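Local coordinates for acyl-coenzyme A oxidase acox-1.2 (Caenorhabditis elegans, PDB 5K3J), which catalyses the FAD-dependent first step of peroxisomal beta-oxidation, desaturating ascaroside-CoA thioesters with a five-carbon omega side chain in pheromone biosynthesis, at residues A[337-342]-A[593-598]; A[15-20]-A[600-605]; A[172-177]-A[258-263]. All coordinates share one frame; numbering follows the deposited sequence.

Interaction 1. Residues A[337-342]-A[593-598]; sequences TQQHRL and YLEKIR. With FAD (flavin-adenine dinucleotide), chain G.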
loop_
_atom_site.group_PDB
_atom_site.type_symbol
_atom_site.label_atom_id
_atom_site.label_comp_id
_atom_site.label_asym_id
_atom_site.label_seq_id
_atom_site.Cartn_x
_atom_site.Cartn_y
_atom_site.Cartn_z
ATOM N N THR A 337 16.235 6.710 12.076
ATOM C CA THR A 337 14.945 6.570 11.409
ATOM C C THR A 337 14.899 5.331 10.519
ATOM O O THR A 337 13.875 4.653 10.431
ATOM C CB THR A 337 14.621 7.808 10.549
ATOM O OG1 THR A 337 15.681 8.027 9.609
ATOM C CG2 THR A 337 14.460 9.043 11.417
ATOM N N GLN A 338 16.018 5.045 9.861
ATOM C CA GLN A 338 16.116 3.893 8.972
ATOM C C GLN A 338 16.140 2.577 9.737
ATOM O O GLN A 338 15.539 1.594 9.304
ATOM C CB GLN A 338 17.359 4.005 8.093
ATOM C CG GLN A 338 17.073 4.452 6.672
ATOM C CD GLN A 338 17.107 3.301 5.678
ATOM O OE1 GLN A 338 17.745 2.274 5.916
ATOM N NE2 GLN A 338 16.414 3.469 4.558
ATOM N N GLN A 339 16.848 2.557 10.863
ATOM C CA GLN A 339 16.832 1.407 11.763
ATOM C C GLN A 339 15.460 1.279 12.419
ATOM O O GLN A 339 15.015 0.184 12.754
ATOM C CB GLN A 339 17.918 1.536 12.832
ATOM C CG GLN A 339 19.335 1.524 12.283
ATOM C CD GLN A 339 20.390 1.626 13.370
ATOM O OE1 GLN A 339 20.094 1.462 14.552
ATOM N NE2 GLN A 339 21.629 1.903 12.972
ATOM N N HIS A 340 14.791 2.413 12.583
ATOM C CA HIS A 340 13.485 2.464 13.225
ATOM C C HIS A 340 12.360 2.033 12.285
ATOM O O HIS A 340 11.346 1.483 12.724
ATOM C CB HIS A 340 13.221 3.876 13.740
ATOM C CG HIS A 340 11.848 4.069 14.292
ATOM N ND1 HIS A 340 11.320 3.257 15.273
ATOM C CD2 HIS A 340 10.894 4.984 14.005
ATOM C CE1 HIS A 340 10.098 3.663 15.564
ATOM N NE2 HIS A 340 9.816 4.711 14.811
ATOM N N ARG A 341 12.536 2.297 10.994
ATOM C CA ARG A 341 11.505 1.980 10.012
ATOM C C ARG A 341 11.731 0.594 9.415
ATOM O O ARG A 341 10.970 0.146 8.557
ATOM C CB ARG A 341 11.468 3.043 8.908
ATOM C CG ARG A 341 12.495 2.859 7.798
ATOM C CD ARG A 341 12.573 4.101 6.920
ATOM N NE ARG A 341 11.253 4.678 6.691
ATOM C CZ ARG A 341 11.006 5.696 5.875
ATOM N NH1 ARG A 341 11.993 6.263 5.191
ATOM N NH2 ARG A 341 9.764 6.145 5.743
ATOM N N LEU A 342 12.769 -0.088 9.890
ATOM C CA LEU A 342 13.148 -1.390 9.349
ATOM C C LEU A 342 13.127 -2.507 10.387
ATOM O O LEU A 342 12.445 -3.512 10.204
ATOM C CB LEU A 342 14.542 -1.310 8.720
ATOM C CG LEU A 342 14.632 -1.390 7.195
ATOM C CD1 LEU A 342 13.521 -0.583 6.559
ATOM C CD2 LEU A 342 15.995 -0.909 6.705
ATOM N N TYR A 593 18.071 -1.071 21.394
ATOM C CA TYR A 593 18.091 -2.334 20.669
ATOM C C TYR A 593 18.062 -2.147 19.158
ATOM O O TYR A 593 18.347 -3.081 18.415
ATOM C CB TYR A 593 16.930 -3.215 21.121
ATOM C CG TYR A 593 17.184 -3.845 22.467
ATOM C CD1 TYR A 593 18.117 -4.864 22.603
ATOM C CD2 TYR A 593 16.509 -3.413 23.603
ATOM C CE1 TYR A 593 18.366 -5.441 23.827
ATOM C CE2 TYR A 593 16.753 -3.988 24.837
ATOM C CZ TYR A 593 17.682 -5.002 24.940
ATOM O OH TYR A 593 17.932 -5.580 26.163
ATOM N N LEU A 594 17.715 -0.948 18.704
ATOM C CA LEU A 594 17.955 -0.590 17.313
ATOM C C LEU A 594 19.456 -0.601 17.082
ATOM O O LEU A 594 19.958 -1.246 16.161
ATOM C CB LEU A 594 17.383 0.788 16.974
ATOM C CG LEU A 594 15.993 0.903 16.346
ATOM C CD1 LEU A 594 15.406 -0.461 16.024
ATOM C CD2 LEU A 594 15.071 1.697 17.256
ATOM N N GLU A 595 20.164 0.121 17.944
ATOM C CA GLU A 595 21.614 0.217 17.869
ATOM C C GLU A 595 22.283 -1.126 18.134
ATOM O O GLU A 595 23.353 -1.411 17.600
ATOM C CB GLU A 595 22.130 1.262 18.861
ATOM C CG GLU A 595 22.304 2.651 18.270
ATOM C CD GLU A 595 20.988 3.352 18.013
ATOM O OE1 GLU A 595 20.658 3.577 16.829
ATOM O OE2 GLU A 595 20.292 3.692 18.993
ATOM N N LYS A 596 21.646 -1.953 18.957
ATOM C CA LYS A 596 22.214 -3.248 19.307
ATOM C C LYS A 596 22.038 -4.262 18.177
ATOM O O LYS A 596 22.909 -5.101 17.948
ATOM C CB LYS A 596 21.585 -3.781 20.594
ATOM C CG LYS A 596 22.589 -4.398 21.556
ATOM C CD LYS A 596 21.885 -5.136 22.680
ATOM C CE LYS A 596 22.825 -5.403 23.845
ATOM N NZ LYS A 596 22.172 -6.231 24.898
ATOM N N ILE A 597 20.911 -4.178 17.475
ATOM C CA ILE A 597 20.608 -5.071 16.354
ATOM C C ILE A 597 21.459 -4.750 15.128
ATOM O O ILE A 597 21.960 -5.654 14.455
ATOM C CB ILE A 597 19.113 -4.991 15.959
ATOM C CG1 ILE A 597 18.254 -5.784 16.941
ATOM C CG2 ILE A 597 18.884 -5.510 14.546
ATOM C CD1 ILE A 597 18.593 -7.244 16.996
ATOM N N ARG A 598 21.623 -3.452 14.871
ATOM C CA ARG A 598 22.273 -2.910 13.670
ATOM C C ARG A 598 23.424 -3.728 13.046
ATOM O O ARG A 598 23.417 -3.950 11.834
ATOM C CB ARG A 598 22.772 -1.488 13.973
ATOM C CG ARG A 598 23.825 -0.964 13.002
ATOM C CD ARG A 598 23.240 -0.657 11.631
ATOM N NE ARG A 598 24.264 -0.229 10.682
ATOM C CZ ARG A 598 24.918 -1.051 9.866
ATOM N NH1 ARG A 598 24.655 -2.352 9.878
ATOM N NH2 ARG A 598 25.836 -0.573 9.036
HETATM P PA FAD G . 17.620 8.375 -0.245
HETATM O O1A FAD G . 18.154 9.798 -0.066
HETATM O O2A FAD G . 18.709 7.482 -0.761
HETATM O O5B FAD G . 17.094 7.815 1.176
HETATM C C5B FAD G . 16.750 6.423 1.278
HETATM C C4B FAD G . 16.629 6.062 2.789
HETATM O O4B FAD G . 17.640 6.564 3.440
HETATM C C3B FAD G . 15.375 6.710 3.387
HETATM O O3B FAD G . 14.812 5.884 4.277
HETATM C C2B FAD G . 15.907 7.983 4.106
HETATM O O2B FAD G . 15.044 8.302 5.291
HETATM C C1B FAD G . 17.081 7.642 4.496
HETATM N N9A FAD G . 17.952 8.776 4.531
HETATM C C8A FAD G . 18.720 9.232 3.525
HETATM N N7A FAD G . 19.392 10.322 3.978
HETATM C C5A FAD G . 19.030 10.532 5.276
HETATM C C6A FAD G . 19.412 11.496 6.203
HETATM N N6A FAD G . 20.296 12.612 6.183
HETATM N N1A FAD G . 18.898 11.479 7.432
HETATM C C2A FAD G . 18.000 10.515 7.784
HETATM N N3A FAD G . 17.625 9.571 6.880
HETATM C C4A FAD G . 18.148 9.586 5.623
HETATM N N1 FAD G . 14.107 13.312 -9.478
HETATM C C2 FAD G . 14.334 14.381 -10.445
HETATM O O2 FAD G . 15.360 15.027 -10.404
HETATM N N3 FAD G . 13.325 14.678 -11.466
HETATM C C4 FAD G . 12.129 13.928 -11.515
HETATM O O4 FAD G . 11.270 14.181 -12.385
HETATM C C4X FAD G . 11.894 12.837 -10.531
HETATM N N5 FAD G . 10.673 12.067 -10.577
HETATM C C5X FAD G . 10.447 10.997 -9.610
HETATM C C6 FAD G . 9.257 10.250 -9.657
HETATM C C7 FAD G . 9.036 9.218 -8.725
HETATM C C7M FAD G . 7.680 8.549 -8.974
HETATM C C8 FAD G . 9.998 8.933 -7.750
HETATM C C8M FAD G . 9.853 7.842 -6.704
HETATM C C9 FAD G . 11.194 9.679 -7.696
HETATM C C9A FAD G . 11.420 10.711 -8.624
HETATM N N10 FAD G . 12.668 11.497 -8.572
HETATM C C10 FAD G . 12.893 12.547 -9.525
HETATM C "C1'" FAD G . 13.699 11.205 -7.553
HETATM C "C2'" FAD G . 13.271 11.719 -6.181
HETATM O "O2'" FAD G . 13.176 13.100 -6.215
HETATM C "C3'" FAD G . 14.320 11.313 -5.184
HETATM O "O3'" FAD G . 14.467 9.915 -5.212
HETATM C "C4'" FAD G . 13.914 11.745 -3.799
HETATM O "O4'" FAD G . 13.861 13.151 -3.746
HETATM C "C5'" FAD G . 14.938 11.233 -2.809
HETATM O "O5'" FAD G . 15.095 9.834 -3.002
HETATM P P FAD G . 16.501 9.139 -2.683
HETATM O O1P FAD G . 16.821 8.125 -3.785
HETATM O O2P FAD G . 17.584 10.166 -2.621
HETATM O O3P FAD G . 16.414 8.404 -1.291
#
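Gln339, on helix 336-340, reaches across to the last turn of helix 581-597, where Leu594 and Arg598 receive it. Its CG is anti to the carbonyl carbon (chi1 -64°) and the chain beyond is extended, which carries the amide to the far segment. There the side chains of Gln339 and Arg598 cross at about a right angle, with Gln339 NE2 lying 3.3 Å from Arg598 CD and 3.7 Å from Arg598 CB. On the other branch, Gln339 OE1 sits 3.7 Å from Leu594 CB. It also approaches Leu594 O and Glu595 OE1, but all three are acceptors and no hydrogen bond crosses the interface. Leu594 packs on the backbone instead, its CD1 lying 3.4 Å from Gln339 O. The polar ends are bonded outside the two segments, Gln339 NE2 to Leu333 O and the Arg598 guanidinium in salt bridges with Glu17 and Asp334.

The same short helix serves the cofactor. Gln338 NE2 donates to FAD O3B, on the adenosine ribose, at 2.9 Å with a nearly straight N-H...O angle of 173°. Arg341 NH1 donates to that FAD O3B at 3.0 Å, more bent at 141°. Gln338 OE1 is hydrogen-bonded to Ser315 OG, and His340 NE2 bonds ATP. An alanine in place of Gln338 would remove the straighter of the two bonds described here and probably leave O3B more loosely held, with Arg341 NH1 as its remaining partner among these residues, and Ser315 OG without this partner.

With one ribose oxygen held by Gln338 and Arg341, and ATP bonded by His340, which lies between them in sequence, this turn joins two ligand sites. Its link to helix 581-597 rests on van der Waals contact of a buried amide whose NE2 is bonded to Leu333 O.

Interaction 2. Residues A[15-20]-A[600-605]; sequences LEERRM and NAVSLV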
loop_
_atom_site.group_PDB
_atom_site.type_symbol
_atom_site.label_atom_id
_atom_site.label_comp_id
_atom_site.label_asym_id
_atom_site.label_seq_id
_atom_site.Cartn_x
_atom_site.Cartn_y
_atom_site.Cartn_z
ATOM N N LEU A 15 30.190 -7.340 2.534
ATOM C CA LEU A 15 31.144 -8.266 3.132
ATOM C C LEU A 15 31.499 -7.854 4.555
ATOM O O LEU A 15 31.631 -8.700 5.439
ATOM C CB LEU A 15 32.415 -8.360 2.286
ATOM C CG LEU A 15 33.464 -9.339 2.818
ATOM C CD1 LEU A 15 32.882 -10.738 2.921
ATOM C CD2 LEU A 15 34.719 -9.338 1.951
ATOM N N GLU A 16 31.645 -6.550 4.770
ATOM C CA GLU A 16 32.039 -6.036 6.075
ATOM C C GLU A 16 30.851 -6.024 7.032
ATOM O O GLU A 16 31.026 -5.967 8.247
ATOM C CB GLU A 16 32.643 -4.633 5.949
ATOM C CG GLU A 16 31.637 -3.519 5.719
ATOM C CD GLU A 16 32.282 -2.143 5.727
ATOM O OE1 GLU A 16 33.530 -2.069 5.767
ATOM O OE2 GLU A 16 31.543 -1.135 5.696
ATOM N N GLU A 17 29.646 -6.087 6.472
ATOM C CA GLU A 17 28.425 -6.191 7.263
ATOM C C GLU A 17 28.225 -7.618 7.769
ATOM O O GLU A 17 27.684 -7.835 8.852
ATOM C CB GLU A 17 27.211 -5.753 6.441
ATOM C CG GLU A 17 27.148 -4.259 6.163
ATOM C CD GLU A 17 26.764 -3.446 7.385
ATOM O OE1 GLU A 17 26.201 -4.025 8.341
ATOM O OE2 GLU A 17 27.023 -2.225 7.388
ATOM N N ARG A 18 28.675 -8.587 6.976
ATOM C CA ARG A 18 28.500 -9.997 7.303
ATOM C C ARG A 18 29.626 -10.511 8.190
ATOM O O ARG A 18 29.479 -11.527 8.870
ATOM C CB ARG A 18 28.409 -10.826 6.022
ATOM C CG ARG A 18 27.139 -10.571 5.232
ATOM C CD ARG A 18 27.215 -11.145 3.825
ATOM N NE ARG A 18 25.960 -10.943 3.109
ATOM C CZ ARG A 18 25.787 -11.176 1.811
ATOM N NH1 ARG A 18 26.795 -11.618 1.068
ATOM N NH2 ARG A 18 24.602 -10.961 1.253
ATOM N N ARG A 19 30.748 -9.800 8.185
ATOM C CA ARG A 19 31.863 -10.125 9.064
ATOM C C ARG A 19 31.487 -9.793 10.509
ATOM O O ARG A 19 32.144 -10.232 11.452
ATOM C CB ARG A 19 33.123 -9.362 8.646
ATOM C CG ARG A 19 34.406 -10.179 8.686
ATOM C CD ARG A 19 34.673 -10.872 7.358
ATOM N NE ARG A 19 34.376 -12.300 7.401
ATOM C CZ ARG A 19 34.835 -13.178 6.515
ATOM N NH1 ARG A 19 34.520 -14.462 6.619
ATOM N NH2 ARG A 19 35.618 -12.769 5.523
ATOM N N MET A 20 30.413 -9.021 10.666
ATOM C CA MET A 20 29.935 -8.593 11.976
ATOM C C MET A 20 28.938 -9.583 12.577
ATOM O O MET A 20 28.307 -9.289 13.592
ATOM C CB MET A 20 29.275 -7.214 11.887
ATOM C CG MET A 20 30.114 -6.152 11.195
ATOM S SD MET A 20 29.298 -4.543 11.079
ATOM C CE MET A 20 29.617 -3.864 12.704
ATOM N N ASN A 600 24.032 -6.864 13.245
ATOM C CA ASN A 600 23.531 -8.166 12.812
ATOM C C ASN A 600 22.477 -8.069 11.712
ATOM O O ASN A 600 21.981 -9.087 11.231
ATOM C CB ASN A 600 22.944 -8.929 13.997
ATOM C CG ASN A 600 23.989 -9.694 14.779
ATOM O OD1 ASN A 600 24.917 -10.265 14.206
ATOM N ND2 ASN A 600 23.840 -9.718 16.099
ATOM N N ALA A 601 22.145 -6.840 11.323
ATOM C CA ALA A 601 21.051 -6.560 10.387
ATOM C C ALA A 601 21.096 -7.411 9.116
ATOM O O ALA A 601 20.108 -8.054 8.752
ATOM C CB ALA A 601 21.050 -5.079 10.015
ATOM N N VAL A 602 22.242 -7.411 8.447
ATOM C CA VAL A 602 22.392 -8.134 7.192
ATOM C C VAL A 602 22.417 -9.642 7.444
ATOM O O VAL A 602 21.987 -10.429 6.600
ATOM C CB VAL A 602 23.666 -7.687 6.451
ATOM C CG1 VAL A 602 23.847 -8.468 5.161
ATOM C CG2 VAL A 602 23.597 -6.197 6.160
ATOM N N SER A 603 22.898 -10.036 8.620
ATOM C CA SER A 603 22.963 -11.445 8.996
ATOM C C SER A 603 21.590 -12.007 9.352
ATOM O O SER A 603 21.286 -13.160 9.047
ATOM C CB SER A 603 23.923 -11.641 10.171
ATOM O OG SER A 603 25.244 -11.268 9.821
ATOM N N LEU A 604 20.762 -11.193 10.000
ATOM C CA LEU A 604 19.444 -11.648 10.431
ATOM C C LEU A 604 18.527 -11.924 9.242
ATOM O O LEU A 604 17.592 -12.718 9.344
ATOM C CB LEU A 604 18.796 -10.624 11.371
ATOM C CG LEU A 604 19.296 -10.594 12.821
ATOM C CD1 LEU A 604 18.629 -9.471 13.606
ATOM C CD2 LEU A 604 19.064 -11.935 13.503
ATOM N N VAL A 605 18.801 -11.275 8.112
ATOM C CA VAL A 605 17.979 -11.454 6.920
ATOM C C VAL A 605 18.603 -12.468 5.961
ATOM O O VAL A 605 17.887 -13.190 5.265
ATOM C CB VAL A 605 17.742 -10.115 6.186
ATOM C CG1 VAL A 605 16.924 -9.169 7.059
ATOM C CG2 VAL A 605 19.060 -9.474 5.787
#
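Val602 meets Glu17 and Arg18 with one methyl each, and this forked contact carries the interface between helix 12-18 and helix 601-606. Its CG1 is anti to the backbone N (chi1 178°), which sends the two methyls to different neighbours. Val602 CG2 lies 3.7 Å from Glu17 CB. Val602 CG1 lies 3.8 Å from Arg18 NE, at the edge of the guanidinium and near its plane, and also touches the aliphatic part of that chain at CG. Both long chains cross the valine at about a right angle. Alongside, Ser603 OG stands 4.3 Å from Arg18 CA, and Asn600 OD1 comes within 3.6 Å of Met20 O; no hydrogen bond joins the two segments.

The polar ends find their partners one shell out. Arg18 is anchored by salt bridges from NE to Asp606 and from NH1 to Asp10, and by a hydrogen bond from NH2 to Arg622 O. Glu17 bends at chi2 (-73°), and its OE2 takes salt bridges from Arg598 and Lys331. Asn600 OD1 accepts from Thr22 N, and Ser603 OG bonds to Asn3.

The aliphatic parts of two charged residues therefore flank a valine while their charged groups pair with opposite charges beyond it. Such pairing would be expected to keep both residues ionised despite their burial, and it ties the N-terminal segment to the C-terminal helical region.

Interaction 3. Residues A[172-177]-A[258-263]; sequences QEFVLH and VPRTNL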
loop_
_atom_site.group_PDB
_atom_site.type_symbol
_atom_site.label_atom_id
_atom_site.label_comp_id
_atom_site.label_asym_id
_atom_site.label_seq_id
_atom_site.Cartn_x
_atom_site.Cartn_y
_atom_site.Cartn_z
ATOM N N GLN A 172 -31.705 -38.860 -9.078
ATOM C CA GLN A 172 -30.671 -38.770 -8.049
ATOM C C GLN A 172 -29.536 -37.842 -8.461
ATOM O O GLN A 172 -28.384 -38.261 -8.564
ATOM C CB GLN A 172 -30.122 -40.159 -7.724
ATOM C CG GLN A 172 -31.172 -41.110 -7.169
ATOM C CD GLN A 172 -30.710 -42.554 -7.177
ATOM O OE1 GLN A 172 -31.467 -43.456 -7.534
ATOM N NE2 GLN A 172 -29.464 -42.780 -6.780
ATOM N N GLU A 173 -29.873 -36.582 -8.709
ATOM C CA GLU A 173 -28.890 -35.589 -9.114
ATOM C C GLU A 173 -29.124 -34.263 -8.406
ATOM O O GLU A 173 -30.245 -33.947 -8.006
ATOM C CB GLU A 173 -28.935 -35.370 -10.628
ATOM C CG GLU A 173 -28.605 -36.591 -11.468
ATOM C CD GLU A 173 -28.847 -36.346 -12.945
ATOM O OE1 GLU A 173 -29.962 -35.903 -13.296
ATOM O OE2 GLU A 173 -27.923 -36.581 -13.752
ATOM N N PHE A 174 -28.060 -33.489 -8.249
ATOM C CA PHE A 174 -28.199 -32.116 -7.795
ATOM C C PHE A 174 -28.257 -31.199 -9.001
ATOM O O PHE A 174 -27.412 -31.279 -9.889
ATOM C CB PHE A 174 -27.045 -31.712 -6.885
ATOM C CG PHE A 174 -27.101 -32.331 -5.523
ATOM C CD1 PHE A 174 -27.886 -31.777 -4.528
ATOM C CD2 PHE A 174 -26.365 -33.464 -5.237
ATOM C CE1 PHE A 174 -27.937 -32.347 -3.274
ATOM C CE2 PHE A 174 -26.413 -34.038 -3.987
ATOM C CZ PHE A 174 -27.199 -33.479 -3.003
ATOM N N VAL A 175 -29.260 -30.334 -9.045
ATOM C CA VAL A 175 -29.303 -29.302 -10.069
ATOM C C VAL A 175 -28.653 -28.039 -9.499
ATOM O O VAL A 175 -29.138 -27.463 -8.524
ATOM C CB VAL A 175 -30.741 -29.018 -10.532
ATOM C CG1 VAL A 175 -30.764 -27.909 -11.555
ATOM C CG2 VAL A 175 -31.367 -30.286 -11.113
ATOM N N LEU A 176 -27.541 -27.627 -10.097
ATOM C CA LEU A 176 -26.788 -26.471 -9.623
ATOM C C LEU A 176 -27.081 -25.279 -10.516
ATOM O O LEU A 176 -26.850 -25.342 -11.720
ATOM C CB LEU A 176 -25.285 -26.770 -9.609
ATOM C CG LEU A 176 -24.658 -27.467 -8.399
ATOM C CD1 LEU A 176 -25.561 -28.554 -7.853
ATOM C CD2 LEU A 176 -23.328 -28.053 -8.817
ATOM N N HIS A 177 -27.590 -24.193 -9.937
ATOM C CA HIS A 177 -27.989 -23.051 -10.753
ATOM C C HIS A 177 -27.429 -21.704 -10.302
ATOM O O HIS A 177 -27.372 -21.397 -9.109
ATOM C CB HIS A 177 -29.516 -22.956 -10.815
ATOM C CG HIS A 177 -30.007 -22.098 -11.932
ATOM N ND1 HIS A 177 -29.600 -22.283 -13.236
ATOM C CD2 HIS A 177 -30.846 -21.037 -11.943
ATOM C CE1 HIS A 177 -30.177 -21.378 -14.004
ATOM N NE2 HIS A 177 -30.938 -20.610 -13.245
ATOM N N VAL A 258 -25.248 -32.754 -11.543
ATOM C CA VAL A 258 -24.189 -33.627 -11.067
ATOM C C VAL A 258 -24.790 -34.716 -10.185
ATOM O O VAL A 258 -25.794 -34.486 -9.510
ATOM C CB VAL A 258 -23.107 -32.846 -10.281
ATOM C CG1 VAL A 258 -22.365 -31.898 -11.204
ATOM C CG2 VAL A 258 -23.722 -32.091 -9.105
ATOM N N PRO A 259 -24.194 -35.916 -10.208
ATOM C CA PRO A 259 -24.620 -37.030 -9.356
ATOM C C PRO A 259 -24.704 -36.647 -7.880
ATOM O O PRO A 259 -23.971 -35.766 -7.429
ATOM C CB PRO A 259 -23.529 -38.075 -9.581
ATOM C CG PRO A 259 -23.044 -37.804 -10.956
ATOM C CD PRO A 259 -23.140 -36.319 -11.158
ATOM N N ARG A 260 -25.603 -37.306 -7.154
ATOM C CA ARG A 260 -25.745 -37.132 -5.711
ATOM C C ARG A 260 -24.406 -37.271 -4.986
ATOM O O ARG A 260 -24.174 -36.628 -3.959
ATOM C CB ARG A 260 -26.746 -38.151 -5.160
ATOM C CG ARG A 260 -26.885 -38.152 -3.646
ATOM C CD ARG A 260 -27.715 -39.332 -3.174
ATOM N NE ARG A 260 -27.039 -40.603 -3.421
ATOM C CZ ARG A 260 -26.254 -41.218 -2.539
ATOM N NH1 ARG A 260 -26.045 -40.681 -1.343
ATOM N NH2 ARG A 260 -25.679 -42.372 -2.849
ATOM N N THR A 261 -23.527 -38.098 -5.543
ATOM C CA THR A 261 -22.226 -38.385 -4.953
ATOM C C THR A 261 -21.133 -37.422 -5.420
ATOM O O THR A 261 -19.945 -37.671 -5.212
ATOM C CB THR A 261 -21.796 -39.823 -5.270
ATOM O OG1 THR A 261 -21.872 -40.040 -6.684
ATOM C CG2 THR A 261 -22.714 -40.802 -4.566
ATOM N N ASN A 262 -21.538 -36.331 -6.062
ATOM C CA ASN A 262 -20.613 -35.241 -6.348
ATOM C C ASN A 262 -20.721 -34.212 -5.236
ATOM O O ASN A 262 -19.957 -33.247 -5.175
ATOM C CB ASN A 262 -20.889 -34.617 -7.715
ATOM C CG ASN A 262 -20.247 -35.400 -8.844
ATOM O OD1 ASN A 262 -20.144 -36.625 -8.781
ATOM N ND2 ASN A 262 -19.790 -34.693 -9.874
ATOM N N LEU A 263 -21.687 -34.445 -4.352
ATOM C CA LEU A 263 -21.757 -33.743 -3.080
ATOM C C LEU A 263 -20.716 -34.320 -2.137
ATOM O O LEU A 263 -20.727 -35.520 -1.840
ATOM C CB LEU A 263 -23.148 -33.859 -2.457
ATOM C CG LEU A 263 -23.277 -33.412 -0.995
ATOM C CD1 LEU A 263 -23.007 -31.927 -0.844
ATOM C CD2 LEU A 263 -24.646 -33.761 -0.431
#
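Phe174 and Val258 form an antiparallel hydrogen-bonded pair, with Glu173 and Pro259 beside them as the non-hydrogen-bonded pair. Phe174 N donates to Val258 O at 2.8 Å, nearly along the C=O axis (169°), and Val258 N returns a bond to Phe174 O at 3.1 Å. A third bond, Arg260 N to Gln172 O at 3.3 Å, arrives 39° out of the carbonyl plane, where the second segment turns into its 3-10 stretch.

Apolar contacts lie on the face that bears Phe174 and Val258. Phe174 CB touches Val258 CG2 at 4.0 Å, and Leu176 CD2 reaches the same methyl at 4.1 Å. The ring leans across the strand end: Phe174 CE2 is 3.6 Å from Leu263 CB, while the backbone oxygens of Pro259 and Arg260 sit at the ring's edge.

At the margin Glu173 OE1 forms a salt bridge with Arg257 and a hydrogen bond with Ser171 OG, and Arg260 NH1 donates to Val270 O. Gln172, with left-handed backbone angles, joins Glu173 opposite Asp168 in a G1 beta bulge. Strand 173-177 lies between strands 164-168 and 256-259, bonded by backbone to both, in the beta domain, and Phe174 meets Phe216 of strand 210-219 edge-to-face.

How the interactions relate
Starting at the N terminus, the chain leaves residues 15-20 and does not close interaction 2 until residues 600-605, a loop that takes in nearly the whole protein. Nested within it, interaction 3 closes first, joining 172-177 to 258-263 across an excursion of strands and loops without helix. Interaction 1 then opens at 337-342 and closes at 593-598 through a helical span without strands. Interactions 1 and 3 run in series, and none cross. Interactions 1 and 2, on successive helices 581-597 and 601-606, touch through the Arg598-Glu17 salt bridge and Ile597 against Leu604. Interaction 3 lies on the opposite side of the chain's centre from both, about 60 Å away between centres.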